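Side-chain contacts in lipoprotein (Clostridium difficile, PDB 4OTE), which probably serves as the lipid-anchored methionine-binding component of a transport system, holding selenomethionine in the crystal, and also binds zinc ions: residues Arg226-Ile229 and Glu230-Tyr233; Lys152-Asp155 and Ile156-Pro160. All coordinates share one frame; numbering follows the deposited sequence.

Contact 1: Arg226-Ile229 and Glu230-Tyr233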
loop_
_atom_site.group_PDB
_atom_site.type_symbol
_atom_site.label_atom_id
_atom_site.label_comp_id
_atom_site.label_asym_id
_atom_site.label_seq_id
_atom_site.Cartn_x
_atom_site.Cartn_y
_atom_site.Cartn_z
ATOM N N ARG A 226 -2.587 -6.664 16.328
ATOM C CA ARG A 226 -3.942 -6.645 15.775
ATOM C C ARG A 226 -4.748 -5.490 16.363
ATOM O O ARG A 226 -5.378 -4.737 15.625
ATOM C CB ARG A 226 -4.676 -7.972 16.022
ATOM C CG ARG A 226 -5.971 -8.092 15.227
ATOM C CD ARG A 226 -6.777 -9.329 15.577
ATOM N NE ARG A 226 -6.045 -10.564 15.300
ATOM C CZ ARG A 226 -5.537 -11.392 16.219
ATOM N NH1 ARG A 226 -5.659 -11.146 17.525
ATOM N NH2 ARG A 226 -4.895 -12.489 15.828
ATOM N N SER A 227 -4.721 -5.353 17.685
ATOM C CA SER A 227 -5.476 -4.292 18.353
ATOM C C SER A 227 -4.937 -2.902 18.001
ATOM O O SER A 227 -5.716 -1.967 17.842
ATOM C CB SER A 227 -5.505 -4.502 19.874
ATOM O OG SER A 227 -4.206 -4.465 20.424
ATOM N N LEU A 228 -3.619 -2.771 17.852
ATOM C CA LEU A 228 -3.022 -1.495 17.423
ATOM C C LEU A 228 -3.524 -1.068 16.048
ATOM O O LEU A 228 -3.869 0.097 15.842
ATOM C CB LEU A 228 -1.492 -1.576 17.388
ATOM C CG LEU A 228 -0.757 -1.537 18.728
ATOM C CD1 LEU A 228 0.693 -1.948 18.525
ATOM C CD2 LEU A 228 -0.855 -0.166 19.380
ATOM N N ILE A 229 -3.545 -2.008 15.105
ATOM C CA ILE A 229 -4.038 -1.724 13.754
ATOM C C ILE A 229 -5.500 -1.298 13.797
ATOM O O ILE A 229 -5.880 -0.297 13.192
ATOM C CB ILE A 229 -3.893 -2.944 12.821
ATOM C CG1 ILE A 229 -2.416 -3.184 12.494
ATOM C CG2 ILE A 229 -4.694 -2.747 11.535
ATOM C CD1 ILE A 229 -2.122 -4.596 12.035
ATOM N N GLU A 230 -6.313 -2.067 14.512
ATOM C CA GLU A 230 -7.742 -1.791 14.589
ATOM C C GLU A 230 -8.046 -0.470 15.287
ATOM O O GLU A 230 -8.910 0.274 14.834
ATOM C CB GLU A 230 -8.480 -2.944 15.267
ATOM C CG GLU A 230 -8.541 -4.191 14.401
ATOM C CD GLU A 230 -9.420 -5.268 14.993
ATOM O OE1 GLU A 230 -8.976 -5.962 15.929
ATOM O OE2 GLU A 230 -10.558 -5.425 14.508
ATOM N N GLU A 231 -7.327 -0.167 16.365
ATOM C CA GLU A 231 -7.579 1.066 17.113
ATOM C C GLU A 231 -7.138 2.320 16.339
ATOM O O GLU A 231 -7.812 3.343 16.397
ATOM C CB GLU A 231 -6.957 1.014 18.523
ATOM C CG GLU A 231 -5.561 1.609 18.677
ATOM C CD GLU A 231 -4.949 1.349 20.051
ATOM O OE1 GLU A 231 -5.479 0.499 20.802
ATOM O OE2 GLU A 231 -3.931 1.993 20.388
ATOM N N LYS A 232 -6.031 2.237 15.604
ATOM C CA LYS A 232 -5.508 3.400 14.877
ATOM C C LYS A 232 -6.162 3.632 13.512
ATOM O O LYS A 232 -6.365 4.775 13.111
ATOM C CB LYS A 232 -3.996 3.290 14.697
ATOM C CG LYS A 232 -3.213 3.404 15.993
ATOM C CD LYS A 232 -1.724 3.226 15.740
ATOM C CE LYS A 232 -0.910 3.425 17.006
ATOM N NZ LYS A 232 -0.711 4.866 17.321
ATOM N N TYR A 233 -6.485 2.561 12.798
ATOM C CA TYR A 233 -6.938 2.687 11.414
ATOM C C TYR A 233 -8.411 2.353 11.189
ATOM O O TYR A 233 -8.974 2.733 10.167
ATOM C CB TYR A 233 -6.020 1.878 10.502
ATOM C CG TYR A 233 -4.605 2.384 10.594
ATOM C CD1 TYR A 233 -4.276 3.651 10.129
ATOM C CD2 TYR A 233 -3.603 1.624 11.191
ATOM C CE1 TYR A 233 -2.989 4.142 10.233
ATOM C CE2 TYR A 233 -2.309 2.104 11.296
ATOM C CZ TYR A 233 -2.010 3.367 10.816
ATOM O OH TYR A 233 -0.734 3.861 10.914
HETATM O O HOH W 1 -3.474 -1.492 21.613
#
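L228 and K232, one helical turn apart, meet closely: CB and CG of the lysine both lie 3.4 Å from L228 O, the carbonyl that also accepts the K232 amide. L228 and I229 form the tightly packed, buried side of the helix, L228 against E22 and L23, I229 against V237 and P239. K232 runs along the edge of this side; its chain bends at the last torsion (chi4 -79°), and NZ is hydrogen-bonded to E18, a zinc ligand of helix 13-22. The backbone around them is regular. I229 O accepts the Y233 amide at 2.9 Å, with CD2 of the tyrosine ring 3.6 Å from that same I229 O.

The outward side is looser. R226 and E230 run side by side in the same direction, yet what meets is the arginine's aliphatic stem and the carboxylate: R226 CG is 3.7 Å from E230 OE1, whereas R226 NE stands 5.5 Å from that oxygen. Their guanidinium and carboxylate planes are turned 90° apart. The arginine spends its charge elsewhere, in salt bridges to D223 and to the terminal carboxylate of F241. S227 and E231 are linked through solvent, where one water donates to E231 OE1 at 2.9 Å and lies 3.3 Å from S227 OG. The serine hydroxyl is bonded in addition to the carbonyl of K224, in the preceding turn.

Four successive i to i+4 amide bonds, with one flank buried and the other wet, make this the amphipathic end of an alpha-helix, here lying over the zinc-binding helix 13-22.

Contact 2: Lys152-Asp155 and Ile156-Pro160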
loop_
_atom_site.group_PDB
_atom_site.type_symbol
_atom_site.label_atom_id
_atom_site.label_comp_id
_atom_site.label_asym_id
_atom_site.label_seq_id
_atom_site.Cartn_x
_atom_site.Cartn_y
_atom_site.Cartn_z
ATOM N N LYS A 152 -5.779 11.175 -15.370
ATOM C CA LYS A 152 -4.553 11.944 -15.211
ATOM C C LYS A 152 -3.507 11.060 -14.540
ATOM O O LYS A 152 -3.597 10.782 -13.345
ATOM C CB LYS A 152 -4.837 13.191 -14.374
ATOM C CG LYS A 152 -3.709 14.204 -14.338
ATOM C CD LYS A 152 -4.180 15.500 -13.697
ATOM C CE LYS A 152 -3.099 16.567 -13.719
ATOM N NZ LYS A 152 -3.585 17.839 -13.120
ATOM N N GLU A 153 -2.533 10.598 -15.324
ATOM C CA GLU A 153 -1.489 9.701 -14.820
ATOM C C GLU A 153 -0.360 10.512 -14.188
ATOM O O GLU A 153 0.281 11.316 -14.861
ATOM C CB GLU A 153 -0.959 8.800 -15.941
ATOM C CG GLU A 153 -1.963 7.740 -16.386
ATOM C CD GLU A 153 -1.601 7.067 -17.702
ATOM O OE1 GLU A 153 -1.075 7.746 -18.610
ATOM O OE2 GLU A 153 -1.863 5.853 -17.838
ATOM N N LEU A 154 -0.132 10.297 -12.891
ATOM C CA LEU A 154 0.827 11.085 -12.113
ATOM C C LEU A 154 1.765 10.204 -11.299
ATOM O O LEU A 154 1.493 9.021 -11.082
ATOM C CB LEU A 154 0.079 12.009 -11.148
ATOM C CG LEU A 154 -0.814 13.086 -11.768
ATOM C CD1 LEU A 154 -1.721 13.703 -10.709
ATOM C CD2 LEU A 154 0.031 14.153 -12.448
ATOM N N ASP A 155 2.870 10.802 -10.851
ATOM C CA ASP A 155 3.730 10.188 -9.842
ATOM C C ASP A 155 2.909 10.087 -8.569
ATOM O O ASP A 155 2.210 11.034 -8.200
ATOM C CB ASP A 155 4.981 11.044 -9.599
ATOM C CG ASP A 155 6.028 10.345 -8.729
ATOM O OD1 ASP A 155 5.669 9.553 -7.828
ATOM O OD2 ASP A 155 7.231 10.609 -8.942
ATOM N N ILE A 156 2.994 8.937 -7.905
ATOM C CA ILE A 156 2.202 8.663 -6.704
ATOM C C ILE A 156 2.302 9.770 -5.649
ATOM O O ILE A 156 1.325 10.063 -4.967
ATOM C CB ILE A 156 2.584 7.297 -6.083
ATOM C CG1 ILE A 156 1.611 6.920 -4.965
ATOM C CG2 ILE A 156 4.021 7.299 -5.568
ATOM C CD1 ILE A 156 1.699 5.463 -4.570
ATOM N N ALA A 157 3.478 10.382 -5.524
ATOM C CA ALA A 157 3.697 11.442 -4.532
ATOM C C ALA A 157 2.908 12.725 -4.826
ATOM O O ALA A 157 2.660 13.522 -3.925
ATOM C CB ALA A 157 5.180 11.758 -4.416
ATOM N N GLN A 158 2.516 12.918 -6.082
ATOM C CA GLN A 158 1.797 14.122 -6.495
ATOM C C GLN A 158 0.276 14.035 -6.316
ATOM O O GLN A 158 -0.408 15.058 -6.348
ATOM C CB GLN A 158 2.106 14.425 -7.961
ATOM C CG GLN A 158 3.574 14.706 -8.235
ATOM C CD GLN A 158 3.879 14.888 -9.711
ATOM O OE1 GLN A 158 3.080 14.526 -10.580
ATOM N NE2 GLN A 158 5.049 15.444 -10.003
ATOM N N ILE A 159 -0.251 12.830 -6.116
ATOM C CA ILE A 159 -1.697 12.616 -6.226
ATOM C C ILE A 159 -2.517 13.294 -5.117
ATOM O O ILE A 159 -3.575 13.851 -5.407
ATOM C CB ILE A 159 -2.064 11.116 -6.339
ATOM C CG1 ILE A 159 -1.324 10.472 -7.518
ATOM C CG2 ILE A 159 -3.566 10.956 -6.543
ATOM C CD1 ILE A 159 -1.521 8.977 -7.637
ATOM N N PRO A 160 -2.044 13.259 -3.857
ATOM C CA PRO A 160 -2.798 13.959 -2.811
ATOM C C PRO A 160 -3.029 15.451 -3.097
ATOM O O PRO A 160 -4.142 15.946 -2.912
ATOM C CB PRO A 160 -1.929 13.764 -1.568
ATOM C CG PRO A 160 -1.223 12.477 -1.817
ATOM C CD PRO A 160 -0.930 12.476 -3.291
#
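An Asx turn overlapping a type I beta-turn carries the chain away from strand 150-154, an outermost strand of the five-stranded sheet in this two-domain, periplasmic binding protein-like fold. D155 supplies both acceptors. Its carboxylate oxygen OD1 takes the amide of A157 over a rather long 3.3 Å, in a nearly straight bond (169°) that reaches OD1 from above the carboxylate plane. Its backbone carbonyl takes the amide of Q158 at 2.9 Å from D155 O, again from above the plane of the acceptor group. The aspartate can do this because CG stands anti to the backbone N (chi1 -170°), which swings the carboxylate forward, alongside the next two peptide groups. Two residues of one turn are thus gripped by a single side chain and its own backbone, and I156 to P160 follow with helical backbone angles.

I156 projects to the other side of the turn, where it touches Y42 and D172, both lining the selenomethionine pocket, so the turn is second-shell to that site. Q158 instead folds back toward the strand. With CG beside its own backbone N (chi1 -62°) and the rest of the chain extended, its amide passes D155 CB, and the side chain as a whole crosses that of L154 at about a right angle, so that Q158 OE1 ends 3.6 Å from L154 CD2. I159 is buried against A169 and I171, which ties the turn to strand 168-171, the middle strand of the sheet. I159 CG1 also reaches back to the strand end, lying 4.2 Å from L154 CB and 3.6 Å from D155 O.

Following the chain from the N terminus, contact 2 comes first: it closes the short turn by which strand 150-154 gives way to the loop leading to strand 168-171. Contact 1 opens much later, within helix 223-233, and closes no loop beyond successive helical turns. The two are therefore in series, neither nested nor crossed, and sit on opposite sides of the chain's centre, with centres 28 Å apart and nearest atoms about 15 Å apart. Contact 2 belongs to the five-stranded sheet and borders the selenomethionine pocket. Residues 226-233 instead connect helix 13-22 with strand 238-239 of the seven-stranded sheet, near the C terminus.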